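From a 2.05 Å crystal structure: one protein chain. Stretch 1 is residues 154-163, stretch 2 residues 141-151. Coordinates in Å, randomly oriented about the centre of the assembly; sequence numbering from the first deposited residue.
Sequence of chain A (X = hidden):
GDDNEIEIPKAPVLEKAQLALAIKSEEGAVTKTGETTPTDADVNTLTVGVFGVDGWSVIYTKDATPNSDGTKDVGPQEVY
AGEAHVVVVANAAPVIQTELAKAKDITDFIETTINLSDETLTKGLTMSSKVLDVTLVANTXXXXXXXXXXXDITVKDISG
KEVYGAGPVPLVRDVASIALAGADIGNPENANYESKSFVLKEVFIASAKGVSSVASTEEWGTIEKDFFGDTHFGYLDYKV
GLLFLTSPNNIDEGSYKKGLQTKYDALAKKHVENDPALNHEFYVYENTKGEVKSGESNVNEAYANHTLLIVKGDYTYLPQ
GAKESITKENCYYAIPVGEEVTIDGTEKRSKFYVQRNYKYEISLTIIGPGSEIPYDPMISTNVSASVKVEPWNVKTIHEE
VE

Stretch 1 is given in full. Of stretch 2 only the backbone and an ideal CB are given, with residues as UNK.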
ATOM      1  N   THR A 154     -13.536  -8.810 -34.125  1.00 20.87           N
ATOM      2  CA  THR A 154     -14.095  -7.497 -34.481  1.00 21.43           C
ATOM      3  C   THR A 154     -14.745  -6.880 -33.270  1.00 20.95           C
ATOM      4  O   THR A 154     -15.487  -7.532 -32.533  1.00 23.15           O
ATOM      5  CB  THR A 154     -15.079  -7.573 -35.674  1.00 21.30           C
ATOM      6  OG1 THR A 154     -14.342  -7.912 -36.845  1.00 23.35           O
ATOM      7  CG2 THR A 154     -15.770  -6.231 -35.910  1.00 21.66           C
ATOM      8  N   VAL A 155     -14.403  -5.625 -33.036  1.00 22.56           N
ATOM      9  CA  VAL A 155     -14.896  -4.891 -31.902  1.00 22.83           C
ATOM     10  C   VAL A 155     -15.458  -3.581 -32.466  1.00 24.56           C
ATOM     11  O   VAL A 155     -14.744  -2.795 -33.133  1.00 25.27           O
ATOM     12  CB  VAL A 155     -13.775  -4.673 -30.871  1.00 23.44           C
ATOM     13  CG1 VAL A 155     -14.315  -4.013 -29.619  1.00 19.90           C
ATOM     14  CG2 VAL A 155     -13.109  -6.012 -30.541  1.00 19.81           C
ATOM     15  N   LYS A 156     -16.759  -3.387 -32.258  1.00 25.63           N
ATOM     16  CA  LYS A 156     -17.463  -2.206 -32.784  1.00 25.95           C
ATOM     17  C   LYS A 156     -17.148  -1.977 -34.253  1.00 25.38           C
ATOM     18  O   LYS A 156     -16.817  -0.868 -34.658  1.00 29.72           O
ATOM     19  CB  LYS A 156     -17.092  -0.986 -31.937  1.00 24.57           C
ATOM     20  CG  LYS A 156     -17.286  -1.286 -30.464  1.00 29.12           C
ATOM     21  CD  LYS A 156     -17.556  -0.073 -29.603  1.00 29.14           C
ATOM     22  CE  LYS A 156     -17.871  -0.527 -28.168  1.00 36.47           C
ATOM     23  NZ  LYS A 156     -18.196   0.606 -27.220  1.00 33.18           N
ATOM     24  N   ASP A 157     -17.232  -3.049 -35.037  1.00 26.46           N
ATOM     25  CA  ASP A 157     -17.045  -3.038 -36.506  1.00 26.57           C
ATOM     26  C   ASP A 157     -15.614  -2.748 -36.983  1.00 25.25           C
ATOM     27  O   ASP A 157     -15.373  -2.724 -38.201  1.00 24.40           O
ATOM     28  CB  ASP A 157     -18.029  -2.061 -37.194  1.00 27.86           C
ATOM     29  CG  ASP A 157     -19.386  -2.006 -36.501  1.00 33.91           C
ATOM     30  OD1 ASP A 157     -20.265  -2.829 -36.848  1.00 35.55           O
ATOM     31  OD2 ASP A 157     -19.570  -1.139 -35.605  1.00 40.19           O
ATOM     32  N   ILE A 158     -14.689  -2.508 -36.045  1.00 23.69           N
ATOM     33  CA  ILE A 158     -13.250  -2.419 -36.329  1.00 21.35           C
ATOM     34  C   ILE A 158     -12.669  -3.815 -36.143  1.00 23.55           C
ATOM     35  O   ILE A 158     -12.547  -4.318 -34.993  1.00 23.71           O
ATOM     36  CB  ILE A 158     -12.453  -1.482 -35.340  1.00 21.00           C
ATOM     37  CG1 ILE A 158     -13.162  -0.149 -35.081  1.00 24.06           C
ATOM     38  CG2 ILE A 158     -11.021  -1.266 -35.844  1.00 20.50           C
ATOM     39  CD1 ILE A 158     -13.327   0.727 -36.267  1.00 27.14           C
ATOM     40  N   SER A 159     -12.316  -4.455 -37.246  1.00 20.59           N
ATOM     41  CA  SER A 159     -11.731  -5.769 -37.166  1.00 21.92           C
ATOM     42  C   SER A 159     -10.231  -5.607 -36.924  1.00 22.10           C
ATOM     43  O   SER A 159      -9.634  -4.587 -37.264  1.00 21.82           O
ATOM     44  CB  SER A 159     -12.020  -6.584 -38.433  1.00 21.90           C
ATOM     45  OG  SER A 159     -11.019  -6.334 -39.397  1.00 29.74           O
ATOM     46  N   GLY A 160      -9.643  -6.610 -36.289  1.00 20.49           N
ATOM     47  CA  GLY A 160      -8.230  -6.588 -35.962  1.00 18.80           C
ATOM     48  C   GLY A 160      -7.820  -7.918 -35.372  1.00 18.25           C
ATOM     49  O   GLY A 160      -8.291  -8.968 -35.799  1.00 17.86           O
ATOM     50  N   LYS A 161      -6.936  -7.894 -34.394  1.00 15.15           N
ATOM     51  CA  LYS A 161      -6.404  -9.143 -33.857  1.00 16.79           C
ATOM     52  C   LYS A 161      -6.120  -9.002 -32.386  1.00 14.55           C
ATOM     53  O   LYS A 161      -5.440  -8.049 -31.975  1.00 16.29           O
ATOM     54  CB  LYS A 161      -5.119  -9.511 -34.566  1.00 16.83           C
ATOM     55  CG  LYS A 161      -4.672 -10.953 -34.303  1.00 27.47           C
ATOM     56  CD  LYS A 161      -3.232 -11.166 -34.747  1.00 34.06           C
ATOM     57  CE  LYS A 161      -2.876 -12.625 -34.771  1.00 39.20           C
ATOM     58  NZ  LYS A 161      -1.472 -12.826 -34.401  1.00 36.37           N
ATOM     59  N   GLU A 162      -6.671  -9.921 -31.604  1.00 15.14           N
ATOM     60  CA  GLU A 162      -6.314 -10.041 -30.194  1.00 18.31           C
ATOM     61  C   GLU A 162      -4.926 -10.713 -30.120  1.00 16.09           C
ATOM     62  O   GLU A 162      -4.695 -11.796 -30.679  1.00 16.20           O
ATOM     63  CB  GLU A 162      -7.365 -10.856 -29.445  1.00 17.65           C
ATOM     64  CG  GLU A 162      -6.993 -11.182 -27.989  1.00 22.31           C
ATOM     65  CD  GLU A 162      -6.946  -9.962 -27.118  1.00 17.80           C
ATOM     66  OE1 GLU A 162      -7.800  -9.060 -27.300  1.00 13.18           O
ATOM     67  OE2 GLU A 162      -6.066  -9.911 -26.226  1.00 16.42           O
ATOM     68  N   VAL A 163      -4.000 -10.042 -29.455  1.00 17.16           N
ATOM     69  CA  VAL A 163      -2.609 -10.459 -29.449  1.00 15.08           C
ATOM     70  C   VAL A 163      -2.133 -10.926 -28.079  1.00 16.05           C
ATOM     71  O   VAL A 163      -1.037 -11.432 -27.952  1.00 17.93           O
ATOM     72  CB  VAL A 163      -1.678  -9.347 -29.999  1.00 16.45           C
ATOM     73  CG1 VAL A 163      -2.058  -8.987 -31.429  1.00 19.15           C
ATOM     74  CG2 VAL A 163      -1.659  -8.113 -29.094  1.00 14.87           C
ATOM     75  N   UNK A 141      -5.563  -3.005 -36.355  1.00 20.07           N
ATOM     76  CA  UNK A 141      -5.863  -2.779 -34.958  1.00 19.49           C
ATOM     77  C   UNK A 141      -5.506  -4.013 -34.080  1.00 19.59           C
ATOM     78  O   UNK A 141      -6.088  -5.089 -34.233  1.00 19.91           O
ATOM     79  CB  UNK A 141      -7.345  -2.428 -34.808  1.00 19.49           C
ATOM     80  N   UNK A 142      -4.534  -3.850 -33.181  1.00 15.78           N
ATOM     81  CA  UNK A 142      -4.207  -4.902 -32.221  1.00 16.03           C
ATOM     82  C   UNK A 142      -4.972  -4.686 -30.924  1.00 15.69           C
ATOM     83  O   UNK A 142      -4.978  -3.577 -30.376  1.00 14.06           O
ATOM     84  CB  UNK A 142      -2.702  -4.941 -31.951  1.00 16.03           C
ATOM     85  N   UNK A 143      -5.580  -5.759 -30.424  1.00 10.47           N
ATOM     86  CA  UNK A 143      -6.327  -5.680 -29.185  1.00 12.32           C
ATOM     87  C   UNK A 143      -5.598  -6.446 -28.075  1.00 11.62           C
ATOM     88  O   UNK A 143      -5.029  -7.523 -28.315  1.00 13.04           O
ATOM     89  CB  UNK A 143      -7.742  -6.228 -29.380  1.00 12.32           C
ATOM     90  N   UNK A 144      -5.600  -5.877 -26.870  1.00 14.07           N
ATOM     91  CA  UNK A 144      -5.144  -6.581 -25.689  1.00 11.45           C
ATOM     92  C   UNK A 144      -6.241  -6.575 -24.656  1.00 12.19           C
ATOM     93  O   UNK A 144      -6.638  -5.515 -24.120  1.00 11.95           O
ATOM     94  CB  UNK A 144      -3.865  -5.955 -25.129  1.00 11.45           C
ATOM     95  N   UNK A 145      -6.740  -7.770 -24.374  1.00 12.72           N
ATOM     96  CA  UNK A 145      -7.734  -7.970 -23.334  1.00 11.92           C
ATOM     97  C   UNK A 145      -9.171  -8.085 -23.804  1.00 12.94           C
ATOM     98  O   UNK A 145     -10.079  -8.087 -22.971  1.00 16.81           O
ATOM     99  CB  UNK A 145      -7.641  -6.816 -22.334  1.00 11.92           C
ATOM    100  N   UNK A 146      -9.386  -8.217 -25.118  1.00 11.98           N
ATOM    101  CA  UNK A 146     -10.740  -8.197 -25.675  1.00 14.13           C
ATOM    102  C   UNK A 146     -11.283  -9.583 -25.994  1.00 16.98           C
ATOM    103  O   UNK A 146     -12.413  -9.712 -26.469  1.00 19.14           O
ATOM    104  CB  UNK A 146     -10.762  -7.343 -26.945  1.00 14.13           C
ATOM    105  N   UNK A 147     -10.491 -10.620 -25.756  1.00 17.87           N
ATOM    106  CA  UNK A 147     -10.966 -11.991 -25.958  1.00 19.30           C
ATOM    107  C   UNK A 147     -10.120 -12.939 -25.128  1.00 20.28           C
ATOM    108  O   UNK A 147      -9.042 -12.565 -24.653  1.00 17.72           O
ATOM    109  CB  UNK A 147     -10.919 -12.381 -27.437  1.00 19.30           C
ATOM    110  N   UNK A 148     -10.601 -14.167 -24.966  1.00 21.05           N
ATOM    111  CA  UNK A 148      -9.869 -15.175 -24.185  1.00 23.14           C
ATOM    112  C   UNK A 148      -9.072 -16.133 -25.086  1.00 21.12           C
ATOM    113  O   UNK A 148      -8.719 -17.251 -24.705  1.00 21.25           O
ATOM    114  CB  UNK A 148     -10.845 -15.973 -23.318  1.00 23.14           C
ATOM    115  N   UNK A 149      -8.740 -15.676 -26.276  1.00 21.13           N
ATOM    116  CA  UNK A 149      -7.929 -16.472 -27.168  1.00 22.41           C
ATOM    117  C   UNK A 149      -7.264 -15.498 -28.146  1.00 19.46           C
ATOM    118  O   UNK A 149      -7.826 -14.468 -28.406  1.00 16.34           O
ATOM    119  CB  UNK A 149      -8.761 -17.533 -27.891  1.00 22.41           C
ATOM    120  N   UNK A 150      -6.074 -15.811 -28.650  1.00 19.04           N
ATOM    121  CA  UNK A 150      -5.417 -14.977 -29.659  1.00 21.27           C
ATOM    122  C   UNK A 150      -6.106 -15.226 -31.016  1.00 21.40           C
ATOM    123  O   UNK A 150      -6.501 -16.343 -31.314  1.00 20.86           O
ATOM    124  CB  UNK A 150      -3.920 -15.282 -29.735  1.00 21.27           C
ATOM    125  N   UNK A 151      -6.307 -14.188 -31.810  1.00 20.28           N
ATOM    126  CA  UNK A 151      -6.910 -14.379 -33.112  1.00 21.96           C
ATOM    127  C   UNK A 151      -7.714 -13.201 -33.617  1.00 22.86           C
ATOM    128  O   UNK A 151      -7.887 -12.187 -32.931  1.00 22.47           O
ATOM    129  CB  UNK A 151      -7.810 -15.615 -33.073  1.00 21.96           C
TER

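Positions 141 to 144 form a strand that pairs in parallel with strand 158-162; as in any strand, successive side chains alternate between the two faces of the sheet. At position 141 the CB lies 4.0 Å from Ile 158 CG2, on the face toward which a CB on Gly 160 would point. The carbonyl O of 141 accepts a hydrogen bond from Lys 161 N at 2.9 Å. A small or beta-branched residue, polar or not, would suit. The residue is Thr 141, whose OG1 comes to 3.5 Å from Ile 158 CG2.

Position 142 points to the other face, shared with Lys 161. Stretch 1 offers an aliphatic surface here and no evident polar partner, so a medium-sized side chain of either character could fit. It is Asn 142; its OD1 lies 3.1 Å from Val 163 CG1, and its amide group is hydrogen-bonded elsewhere in the structure.

Position 143 is held firmly by its backbone: its N donates to Lys 161 O at 2.8 Å, and its O accepts from Val 163 N at 3.0 Å. The CB returns to the face of Glu 162, 3.5 Å from Glu 162 OE1. Because Gly 160 has no side chain, there is room beside its CA, and farther along lie Val 155 and the carbonyl of Ile 158. A long, flat side chain suits this space, and one with a donor at its tip could reach that carbonyl. The ring of Tyr 143 passes Gly 160, with CE2 4.0 Å from Gly 160 CA, and Val 155 CG2 sits over one ring face, 3.8 Å from Tyr 143 CZ. The Tyr 143 OH donates to Ile 158 O at 2.8 Å, the same carbonyl that accepts from Val 155 N in the beta turn.

Position 144 points away, leaving many choices open; a branched aliphatic could still graze Val 163. Ile 144 does so, CG1 to Val 163 CG2 at 3.7 Å.

At position 145 phi is positive (100°), and a CB would be jammed against the preceding carbonyl O, so glycine is expected. Gly 145 N donates to Glu 162 OE2 at 2.9 Å.

Position 146 points toward stretch 1. Its N donates to Glu 162 OE1 at 2.8 Å, so the carboxylate bridges two successive amides. An aromatic or aliphatic group could cover Val 155; Tyr 146 does, CE2 to Val 155 CG1 at 3.8 Å.

Position 147 starts toward Glu 162 CG but has open space beyond, suiting polar residues; it is Asp 147. Positions 148 and 149 point away and are unconstrained by stretch 1: Asp 148 and Glu 149.

Position 150 points sideways, and a compact aliphatic would fit. Val 150 CG1 lies 3.2 Å from Glu 162 O.

Position 151, with phi of 150°, again calls for glycine. Gly 151 pairs antiparallel with Glu 162: its N donates to Glu 162 O at 3.1 Å, and its O accepts from Glu 162 N at 2.9 Å.

Stretch 2 (141-151) TNYIGYDDEVG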
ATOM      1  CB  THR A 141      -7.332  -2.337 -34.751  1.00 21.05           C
ATOM      2  OG1 THR A 141      -7.556  -1.102 -35.444  1.00 23.96           O
ATOM      3  CG2 THR A 141      -7.625  -2.119 -33.246  1.00 15.62           C
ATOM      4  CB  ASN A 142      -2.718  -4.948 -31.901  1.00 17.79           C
ATOM      5  CG  ASN A 142      -1.892  -5.352 -33.086  1.00 16.66           C
ATOM      6  OD1 ASN A 142      -1.624  -6.541 -33.294  1.00 15.82           O
ATOM      7  ND2 ASN A 142      -1.479  -4.377 -33.869  1.00 11.56           N
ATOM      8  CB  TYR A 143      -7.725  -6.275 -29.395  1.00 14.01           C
ATOM      9  CG  TYR A 143      -8.607  -5.508 -30.344  1.00 13.56           C
ATOM     10  CD1 TYR A 143      -9.212  -4.339 -29.937  1.00 20.97           C
ATOM     11  CD2 TYR A 143      -8.860  -5.979 -31.628  1.00 15.75           C
ATOM     12  CE1 TYR A 143     -10.007  -3.630 -30.777  1.00 20.38           C
ATOM     13  CE2 TYR A 143      -9.669  -5.275 -32.483  1.00 20.56           C
ATOM     14  CZ  TYR A 143     -10.235  -4.091 -32.041  1.00 22.24           C
ATOM     15  OH  TYR A 143     -11.053  -3.341 -32.831  1.00 21.23           O
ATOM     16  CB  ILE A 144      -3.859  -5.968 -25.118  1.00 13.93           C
ATOM     17  CG1 ILE A 144      -2.748  -6.050 -26.169  1.00 13.08           C
ATOM     18  CG2 ILE A 144      -3.478  -6.668 -23.790  1.00 11.27           C
ATOM     19  CD1 ILE A 144      -1.428  -5.363 -25.757  1.00 15.01           C
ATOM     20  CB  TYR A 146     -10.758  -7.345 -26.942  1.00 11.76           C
ATOM     21  CG  TYR A 146     -10.725  -5.880 -26.705  1.00 15.75           C
ATOM     22  CD1 TYR A 146      -9.542  -5.231 -26.348  1.00 19.81           C
ATOM     23  CD2 TYR A 146     -11.877  -5.117 -26.853  1.00 21.25           C
ATOM     24  CE1 TYR A 146      -9.520  -3.855 -26.152  1.00 21.71           C
ATOM     25  CE2 TYR A 146     -11.862  -3.748 -26.671  1.00 19.51           C
ATOM     26  CZ  TYR A 146     -10.688  -3.126 -26.299  1.00 21.02           C
ATOM     27  OH  TYR A 146     -10.701  -1.764 -26.122  1.00 26.20           O
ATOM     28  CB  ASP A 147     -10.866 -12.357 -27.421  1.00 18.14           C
ATOM     29  CG  ASP A 147     -11.844 -13.431 -27.826  1.00 22.58           C
ATOM     30  OD1 ASP A 147     -12.616 -13.907 -26.967  1.00 21.24           O
ATOM     31  OD2 ASP A 147     -11.820 -13.790 -29.011  1.00 22.73           O
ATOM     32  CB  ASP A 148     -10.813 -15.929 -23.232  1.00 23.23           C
ATOM     33  CG  ASP A 148     -11.927 -16.638 -23.945  1.00 31.03           C
ATOM     34  OD1 ASP A 148     -11.876 -16.768 -25.184  1.00 39.77           O
ATOM     35  OD2 ASP A 148     -12.865 -17.089 -23.249  1.00 47.94           O
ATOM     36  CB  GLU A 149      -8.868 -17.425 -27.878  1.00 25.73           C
ATOM     37  CG  GLU A 149      -8.261 -18.622 -28.457  1.00 34.30           C
ATOM     38  CD  GLU A 149      -9.326 -19.593 -28.902  1.00 40.25           C
ATOM     39  OE1 GLU A 149     -10.063 -19.277 -29.856  1.00 40.11           O
ATOM     40  OE2 GLU A 149      -9.441 -20.660 -28.270  1.00 49.00           O
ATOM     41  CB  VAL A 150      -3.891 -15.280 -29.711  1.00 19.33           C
ATOM     42  CG1 VAL A 150      -3.228 -14.622 -30.864  1.00 24.24           C
ATOM     43  CG2 VAL A 150      -3.244 -14.824 -28.424  1.00 23.22           C
TER
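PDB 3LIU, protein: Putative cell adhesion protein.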